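Local coordinates for protein SsfX3 (Streptomyces sp. SF2575, PDB 3SKV) that probably transfers a salicylyl group to a tetracycline intermediate during antibiotic biosynthesis, using a GDSL/SGNH hydrolase-like domain joined to a jelly-roll domain, at residues 255-260 against 295-300. The protein carries 1 engineered substitution. Numbering follows the deposited sequence.
Sequences SNFMDG and PFWDEL
The carbonyl oxygen of F257, whose ring meets W297 across the contact, takes two hydrogen bonds: G260 N reaches F257 O at 2.8 Å, closing a type I turn, and K305 NZ is the second donor. K305 also makes a cation-pi contact with the F257 ring. No hydrogen bond joins 255-260 to 295-300; the contact is made by side chains around the W297 indole. M258 lies over one indole face, its CG 3.5 Å from the centroid of the W297 six-membered ring and 9° off the normal, which supports a CH-pi contact. M258 SD stands 4.3 Å from the centroid of the five-membered ring of W297, a Met-aromatic contact, and a bend at chi3 (63°) turns M258 CE back to 3.7 Å from W297 CZ2. F296 CD2 covers the opposite face, so the indole is sandwiched. F257 meets W297 rim to rim, CE2 to CE3 at 3.5 Å, with planes at 86°, while L300 CD1 touches the F257 ring edge at F257 CZ, 3.9 Å away. D298, salt-bridged to R312, ties the loop to helix 308-324. Within the GDSL-family domain, dispersion and sulfur-aromatic attraction therefore join 295-300 to 255-260, and K305, further along the same loop, adds a polar link.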
ATOM      1  N   SER A 255       0.808 -11.527 -12.304  1.00 33.66           N
ATOM      2  CA  SER A 255      -0.651 -11.491 -12.120  1.00 34.32           C
ATOM      3  C   SER A 255      -1.384 -11.862 -13.433  1.00 40.89           C
ATOM      4  O   SER A 255      -2.383 -12.586 -13.389  1.00 41.67           O
ATOM      5  CB  SER A 255      -1.086 -10.103 -11.645  1.00 35.93           C
ATOM      6  OG  SER A 255      -0.270  -9.662 -10.570  1.00 41.25           O
ATOM      7  N   ASN A 256      -0.869 -11.391 -14.598  1.00 37.44           N
ATOM      8  CA  ASN A 256      -1.443 -11.730 -15.903  1.00 38.02           C
ATOM      9  C   ASN A 256      -1.116 -13.174 -16.250  1.00 43.78           C
ATOM     10  O   ASN A 256      -1.976 -13.880 -16.775  1.00 45.17           O
ATOM     11  CB  ASN A 256      -0.957 -10.766 -17.002  1.00 34.10           C
ATOM     12  CG  ASN A 256      -1.674  -9.449 -17.007  1.00 51.68           C
ATOM     13  OD1 ASN A 256      -1.138  -8.420 -16.608  1.00 46.96           O
ATOM     14  ND2 ASN A 256      -2.904  -9.449 -17.479  1.00 52.85           N
ATOM     15  N   PHE A 257       0.124 -13.620 -15.936  1.00 40.91           N
ATOM     16  CA  PHE A 257       0.593 -14.992 -16.159  1.00 42.49           C
ATOM     17  C   PHE A 257      -0.297 -15.987 -15.388  1.00 49.50           C
ATOM     18  O   PHE A 257      -0.633 -17.039 -15.923  1.00 50.09           O
ATOM     19  CB  PHE A 257       2.099 -15.156 -15.769  1.00 43.52           C
ATOM     20  CG  PHE A 257       2.560 -16.595 -15.622  1.00 45.26           C
ATOM     21  CD1 PHE A 257       2.871 -17.363 -16.743  1.00 48.82           C
ATOM     22  CD2 PHE A 257       2.591 -17.210 -14.373  1.00 46.04           C
ATOM     23  CE1 PHE A 257       3.226 -18.715 -16.613  1.00 50.16           C
ATOM     24  CE2 PHE A 257       2.955 -18.559 -14.245  1.00 49.74           C
ATOM     25  CZ  PHE A 257       3.275 -19.300 -15.363  1.00 48.67           C
ATOM     26  N   MET A 258      -0.653 -15.647 -14.130  1.00 47.40           N
ATOM     27  CA  MET A 258      -1.489 -16.442 -13.226  1.00 49.16           C
ATOM     28  C   MET A 258      -2.857 -16.814 -13.824  1.00 58.17           C
ATOM     29  O   MET A 258      -3.457 -17.803 -13.387  1.00 59.97           O
ATOM     30  CB  MET A 258      -1.678 -15.701 -11.901  1.00 50.46           C
ATOM     31  CG  MET A 258      -0.432 -15.658 -11.038  1.00 53.66           C
ATOM     32  SD  MET A 258      -0.602 -14.557  -9.610  1.00 57.06           S
ATOM     33  CE  MET A 258      -1.948 -15.369  -8.717  1.00 55.08           C
ATOM     34  N   ASP A 259      -3.342 -16.027 -14.818  1.00 55.10           N
ATOM     35  CA  ASP A 259      -4.618 -16.243 -15.507  1.00 56.34           C
ATOM     36  C   ASP A 259      -4.417 -16.890 -16.856  1.00 62.92           C
ATOM     37  O   ASP A 259      -5.394 -17.225 -17.519  1.00 63.56           O
ATOM     38  CB  ASP A 259      -5.399 -14.920 -15.665  1.00 57.44           C
ATOM     39  CG  ASP A 259      -6.119 -14.467 -14.410  1.00 68.34           C
ATOM     40  OD1 ASP A 259      -6.796 -15.312 -13.771  1.00 71.15           O
ATOM     41  OD2 ASP A 259      -6.028 -13.273 -14.077  1.00 71.38           O
ATOM     42  N   GLY A 260      -3.150 -17.035 -17.255  1.00 61.15           N
ATOM     43  CA  GLY A 260      -2.704 -17.638 -18.513  1.00 61.46           C
ATOM     44  C   GLY A 260      -3.105 -16.864 -19.743  1.00 64.78           C
ATOM     45  O   GLY A 260      -2.924 -17.322 -20.868  1.00 65.49           O
ATOM     46  N   PRO A 295       8.592 -18.493  -6.017  1.00 35.66           N
ATOM     47  CA  PRO A 295       8.997 -19.912  -6.057  1.00 37.29           C
ATOM     48  C   PRO A 295       7.987 -20.815  -6.776  1.00 44.00           C
ATOM     49  O   PRO A 295       8.402 -21.719  -7.525  1.00 44.04           O
ATOM     50  CB  PRO A 295       9.176 -20.270  -4.576  1.00 39.02           C
ATOM     51  CG  PRO A 295       9.478 -18.952  -3.910  1.00 42.18           C
ATOM     52  CD  PRO A 295       8.562 -17.988  -4.629  1.00 37.22           C
ATOM     53  N   PHE A 296       6.671 -20.512  -6.630  1.00 40.92           N
ATOM     54  CA  PHE A 296       5.621 -21.277  -7.309  1.00 41.91           C
ATOM     55  C   PHE A 296       5.549 -20.995  -8.818  1.00 47.35           C
ATOM     56  O   PHE A 296       5.821 -21.891  -9.617  1.00 49.37           O
ATOM     57  CB  PHE A 296       4.235 -21.106  -6.628  1.00 42.83           C
ATOM     58  CG  PHE A 296       3.137 -21.898  -7.301  1.00 44.98           C
ATOM     59  CD1 PHE A 296       3.019 -23.269  -7.097  1.00 49.28           C
ATOM     60  CD2 PHE A 296       2.240 -21.278  -8.169  1.00 45.71           C
ATOM     61  CE1 PHE A 296       2.026 -24.008  -7.758  1.00 51.14           C
ATOM     62  CE2 PHE A 296       1.257 -22.019  -8.837  1.00 49.07           C
ATOM     63  CZ  PHE A 296       1.152 -23.375  -8.624  1.00 48.69           C
ATOM     64  N   TRP A 297       5.181 -19.756  -9.184  1.00 42.68           N
ATOM     65  CA  TRP A 297       4.934 -19.279 -10.547  1.00 42.96           C
ATOM     66  C   TRP A 297       6.085 -19.324 -11.538  1.00 47.71           C
ATOM     67  O   TRP A 297       5.867 -19.715 -12.682  1.00 47.77           O
ATOM     68  CB  TRP A 297       4.252 -17.901 -10.526  1.00 40.46           C
ATOM     69  CG  TRP A 297       2.978 -17.889  -9.734  1.00 40.88           C
ATOM     70  CD1 TRP A 297       2.812 -17.422  -8.468  1.00 42.96           C
ATOM     71  CD2 TRP A 297       1.721 -18.470 -10.119  1.00 41.67           C
ATOM     72  NE1 TRP A 297       1.525 -17.656  -8.038  1.00 43.10           N
ATOM     73  CE2 TRP A 297       0.824 -18.280  -9.041  1.00 45.51           C
ATOM     74  CE3 TRP A 297       1.266 -19.149 -11.264  1.00 43.81           C
ATOM     75  CZ2 TRP A 297      -0.508 -18.719  -9.083  1.00 44.59           C
ATOM     76  CZ3 TRP A 297      -0.056 -19.565 -11.310  1.00 45.90           C
ATOM     77  CH2 TRP A 297      -0.922 -19.361 -10.221  1.00 46.14           C
ATOM     78  N   ASP A 298       7.296 -18.908 -11.121  1.00 45.26           N
ATOM     79  CA  ASP A 298       8.499 -18.917 -11.980  1.00 45.40           C
ATOM     80  C   ASP A 298       8.928 -20.340 -12.346  1.00 50.23           C
ATOM     81  O   ASP A 298       9.567 -20.544 -13.387  1.00 50.90           O
ATOM     82  CB  ASP A 298       9.685 -18.228 -11.270  1.00 45.83           C
ATOM     83  CG  ASP A 298       9.727 -16.723 -11.412  1.00 45.97           C
ATOM     84  OD1 ASP A 298       9.137 -16.035 -10.560  1.00 43.30           O
ATOM     85  OD2 ASP A 298      10.398 -16.236 -12.348  1.00 52.49           O
ATOM     86  N   GLU A 299       8.597 -21.316 -11.479  1.00 46.75           N
ATOM     87  CA  GLU A 299       9.032 -22.700 -11.663  1.00 48.26           C
ATOM     88  C   GLU A 299       8.089 -23.675 -12.374  1.00 53.99           C
ATOM     89  O   GLU A 299       8.466 -24.831 -12.616  1.00 56.60           O
ATOM     90  CB  GLU A 299       9.671 -23.265 -10.379  1.00 49.92           C
ATOM     91  CG  GLU A 299      10.800 -22.402  -9.806  1.00 56.94           C
ATOM     92  CD  GLU A 299      11.952 -21.984 -10.712  1.00 70.65           C
ATOM     93  OE1 GLU A 299      12.159 -22.613 -11.779  1.00 72.59           O
ATOM     94  OE2 GLU A 299      12.715 -21.084 -10.297  1.00 56.17           O
ATOM     95  N   LEU A 300       6.898 -23.195 -12.763  1.00 48.90           N
ATOM     96  CA  LEU A 300       5.894 -23.976 -13.474  1.00 49.96           C
ATOM     97  C   LEU A 300       6.415 -24.429 -14.841  1.00 59.13           C
ATOM     98  O   LEU A 300       7.172 -23.680 -15.471  1.00 58.46           O
ATOM     99  CB  LEU A 300       4.607 -23.158 -13.664  1.00 48.47           C
ATOM    100  CG  LEU A 300       3.731 -22.881 -12.445  1.00 51.73           C
ATOM    101  CD1 LEU A 300       2.440 -22.252 -12.879  1.00 52.03           C
ATOM    102  CD2 LEU A 300       3.403 -24.143 -11.671  1.00 52.68           C
TER